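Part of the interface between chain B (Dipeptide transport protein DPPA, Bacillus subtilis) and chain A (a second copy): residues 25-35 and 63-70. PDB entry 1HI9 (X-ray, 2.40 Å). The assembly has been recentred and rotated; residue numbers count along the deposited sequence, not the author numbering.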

# COMPACT_ATOMS: atom_id res chain seq x y z
N LYS B 25 1.47 -16.26 -6.20
CA LYS B 25 2.00 -15.80 -7.48
C LYS B 25 1.10 -15.97 -8.69
O LYS B 25 0.18 -16.79 -8.71
CB LYS B 25 3.36 -16.45 -7.76
CG LYS B 25 4.47 -16.02 -6.82
CD LYS B 25 5.74 -16.80 -7.16
CE LYS B 25 6.80 -16.71 -6.06
NZ LYS B 25 7.41 -15.37 -6.01
N ARG B 26 1.39 -15.17 -9.71
CA ARG B 26 0.65 -15.09 -10.97
C ARG B 26 0.21 -16.36 -11.70
O ARG B 26 -0.89 -16.40 -12.27
CB ARG B 26 1.43 -14.18 -11.93
CG ARG B 26 1.16 -14.36 -13.43
CD ARG B 26 1.96 -13.33 -14.23
NE ARG B 26 3.31 -13.16 -13.66
CZ ARG B 26 4.42 -13.73 -14.14
NH1 ARG B 26 4.37 -14.50 -15.22
NH2 ARG B 26 5.58 -13.53 -13.51
N ASN B 27 1.05 -17.39 -11.72
CA ASN B 27 0.67 -18.59 -12.44
C ASN B 27 0.18 -19.75 -11.59
O ASN B 27 0.02 -20.87 -12.09
CB ASN B 27 1.83 -19.04 -13.32
CG ASN B 27 2.13 -18.04 -14.42
OD1 ASN B 27 1.23 -17.63 -15.16
ND2 ASN B 27 3.40 -17.64 -14.54
N TYR B 28 -0.08 -19.48 -10.32
CA TYR B 28 -0.55 -20.50 -9.39
C TYR B 28 -1.86 -21.17 -9.80
O TYR B 28 -1.94 -22.40 -9.81
CB TYR B 28 -0.72 -19.92 -7.98
CG TYR B 28 -1.26 -20.92 -6.98
CD1 TYR B 28 -0.50 -22.03 -6.58
CD2 TYR B 28 -2.55 -20.77 -6.45
CE1 TYR B 28 -1.00 -22.96 -5.69
CE2 TYR B 28 -3.08 -21.69 -5.56
CZ TYR B 28 -2.30 -22.80 -5.18
OH TYR B 28 -2.82 -23.73 -4.30
N GLU B 29 -2.87 -20.38 -10.14
CA GLU B 29 -4.16 -20.94 -10.53
C GLU B 29 -4.04 -21.92 -11.70
O GLU B 29 -4.73 -22.93 -11.72
CB GLU B 29 -5.15 -19.83 -10.86
CG GLU B 29 -5.67 -19.10 -9.62
CD GLU B 29 -6.86 -18.19 -9.91
OE1 GLU B 29 -7.89 -18.69 -10.44
OE2 GLU B 29 -6.79 -16.98 -9.58
N ARG B 30 -3.17 -21.62 -12.66
CA ARG B 30 -2.99 -22.54 -13.78
C ARG B 30 -2.26 -23.77 -13.25
O ARG B 30 -2.53 -24.90 -13.65
CB ARG B 30 -2.14 -21.89 -14.89
CG ARG B 30 -2.80 -20.75 -15.64
CD ARG B 30 -1.76 -19.95 -16.41
NE ARG B 30 -1.01 -20.79 -17.35
CZ ARG B 30 0.21 -20.50 -17.80
NH1 ARG B 30 0.84 -19.41 -17.39
NH2 ARG B 30 0.81 -21.32 -18.65
N GLY B 31 -1.33 -23.54 -12.32
CA GLY B 31 -0.57 -24.64 -11.77
C GLY B 31 -1.42 -25.69 -11.08
O GLY B 31 -1.28 -26.89 -11.35
N ARG B 32 -2.33 -25.26 -10.21
CA ARG B 32 -3.15 -26.22 -9.50
C ARG B 32 -4.14 -26.93 -10.42
O ARG B 32 -4.60 -28.03 -10.12
CB ARG B 32 -3.88 -25.55 -8.33
CG ARG B 32 -4.91 -24.52 -8.71
CD ARG B 32 -5.49 -23.90 -7.45
NE ARG B 32 -6.55 -22.98 -7.78
CZ ARG B 32 -7.14 -22.16 -6.90
NH1 ARG B 32 -6.75 -22.14 -5.63
NH2 ARG B 32 -8.11 -21.34 -7.32
N LEU B 33 -4.46 -26.30 -11.54
CA LEU B 33 -5.36 -26.90 -12.51
C LEU B 33 -4.62 -28.06 -13.16
O LEU B 33 -5.11 -29.18 -13.25
CB LEU B 33 -5.76 -25.87 -13.56
CG LEU B 33 -7.15 -26.04 -14.18
CD1 LEU B 33 -7.32 -25.05 -15.33
CD2 LEU B 33 -7.32 -27.47 -14.69
N ILE B 34 -3.40 -27.78 -13.62
CA ILE B 34 -2.58 -28.81 -14.25
C ILE B 34 -2.27 -29.92 -13.25
O ILE B 34 -2.24 -31.09 -13.61
CB ILE B 34 -1.27 -28.19 -14.76
CG1 ILE B 34 -1.60 -27.13 -15.82
CG2 ILE B 34 -0.34 -29.27 -15.32
CD1 ILE B 34 -0.42 -26.22 -16.18
N MET B 35 -2.03 -29.53 -12.00
CA MET B 35 -1.72 -30.49 -10.94
C MET B 35 -2.88 -31.46 -10.71
O MET B 35 -2.67 -32.67 -10.60
CB MET B 35 -1.43 -29.76 -9.63
CG MET B 35 -1.19 -30.67 -8.44
SD MET B 35 -0.92 -29.70 -6.96
CE MET B 35 -0.39 -30.97 -5.82
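Chain A (63-70) MNNLMVEK

The contact is small and predominantly polar: an irregular segment of chain A lies against the first turns of a chain B helix and is held there by a bidentate arginine-glutamate salt bridge, with two waters and a modest apolar contact beside it. In chain B, a type I turn from K25(B) to Y28(B) leads into the helix that begins at Y28(B), and R26(B), R30(B) and I34(B), spaced four residues apart, all direct their CA-to-CB bonds toward chain A. The chain A segment has no regular secondary structure. It runs in the same general sense as the helix, since N64(A) lies near R26(B) at one end and E69(A) beside I34(B) at the other, where the two CA atoms are 8.3 Å apart.

R30(B) is the centre of the contact. Its NE donates to OE1 of E69(A) at 3.0 Å and its NH2 to OE2 of the same residue at 2.7 Å, so the carboxylate meets the edge of the guanidinium with both oxygens. The side chain of M67(A) covers one face of this group, and NH2 of R30(B) is 3.9 Å from CB of M67(A). On the chain B side, NH1 of R30(B) makes a weak hydrogen bond to OD1 of N27(B), at 2.9 Å.

Water 1 extends the network to the chain A backbone, accepting from NH2 of R30(B) and N of V68(A), each at 3.0 Å, and donating to O of L66(A) at 2.8 Å. Water 2 donates to OE1 of E69(A) at 3.0 Å.

Further along the helix, CD1 of I34(B) approaches CG1 of V68(A) at 4.3 Å and OE1 of E69(A) at 3.8 Å. At the other end, NH1 of R26(B) stays 4.0 Å from OD1 of N64(A), too far for a hydrogen bond, and is left without a polar partner.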

# COMPACT_ATOMS: atom_id res chain seq x y z
N MET A 63 11.08 -16.13 -19.37
CA MET A 63 10.88 -17.27 -20.27
C MET A 63 9.84 -18.29 -19.80
O MET A 63 10.00 -19.50 -20.01
CB MET A 63 12.24 -17.92 -20.52
CG MET A 63 13.25 -16.92 -21.06
SD MET A 63 14.97 -17.44 -20.90
CE MET A 63 15.82 -16.14 -21.79
N ASN A 64 8.78 -17.79 -19.18
CA ASN A 64 7.68 -18.63 -18.72
C ASN A 64 6.39 -18.03 -19.29
O ASN A 64 5.32 -18.06 -18.66
CB ASN A 64 7.64 -18.66 -17.18
CG ASN A 64 7.61 -17.27 -16.56
OD1 ASN A 64 7.37 -16.27 -17.24
ND2 ASN A 64 7.83 -17.21 -15.24
N ASN A 65 6.51 -17.50 -20.50
CA ASN A 65 5.42 -16.84 -21.22
C ASN A 65 4.58 -17.79 -22.07
O ASN A 65 3.35 -17.77 -22.01
CB ASN A 65 5.99 -15.74 -22.12
CG ASN A 65 7.05 -14.92 -21.42
OD1 ASN A 65 6.74 -14.15 -20.53
ND2 ASN A 65 8.31 -15.11 -21.83
N LEU A 66 5.24 -18.59 -22.90
CA LEU A 66 4.51 -19.54 -23.73
C LEU A 66 3.68 -20.42 -22.81
O LEU A 66 4.18 -20.91 -21.79
CB LEU A 66 5.48 -20.38 -24.56
CG LEU A 66 6.19 -19.61 -25.67
CD1 LEU A 66 7.24 -20.48 -26.32
CD2 LEU A 66 5.16 -19.14 -26.70
N MET A 67 2.42 -20.62 -23.15
CA MET A 67 1.53 -21.43 -22.31
C MET A 67 1.59 -22.90 -22.67
O MET A 67 1.13 -23.31 -23.74
CB MET A 67 0.10 -20.89 -22.41
CG MET A 67 0.03 -19.40 -22.17
SD MET A 67 -1.61 -18.79 -21.89
CE MET A 67 -2.25 -18.64 -23.55
N VAL A 68 2.17 -23.69 -21.78
CA VAL A 68 2.34 -25.11 -22.02
C VAL A 68 1.03 -25.85 -22.31
O VAL A 68 1.03 -26.81 -23.07
CB VAL A 68 3.08 -25.78 -20.83
CG1 VAL A 68 2.19 -25.77 -19.60
CG2 VAL A 68 3.49 -27.19 -21.21
N GLU A 69 -0.07 -25.38 -21.74
CA GLU A 69 -1.36 -26.02 -21.96
C GLU A 69 -2.02 -25.66 -23.29
O GLU A 69 -3.04 -26.24 -23.67
CB GLU A 69 -2.33 -25.71 -20.80
CG GLU A 69 -2.56 -24.22 -20.54
CD GLU A 69 -1.56 -23.61 -19.57
OE1 GLU A 69 -1.89 -23.48 -18.36
OE2 GLU A 69 -0.44 -23.28 -20.01
N LYS A 70 -1.45 -24.70 -24.02
CA LYS A 70 -2.01 -24.30 -25.31
C LYS A 70 -1.05 -24.43 -26.47
O LYS A 70 -1.44 -24.24 -27.62
CB LYS A 70 -2.55 -22.87 -25.24
CG LYS A 70 -3.95 -22.77 -24.64
CD LYS A 70 -4.33 -21.31 -24.41
CE LYS A 70 -5.80 -21.16 -24.07
NZ LYS A 70 -6.69 -21.46 -25.24
O HOH W 1 3.53 -22.27 -19.47
O HOH W 2 -4.07 -24.50 -16.62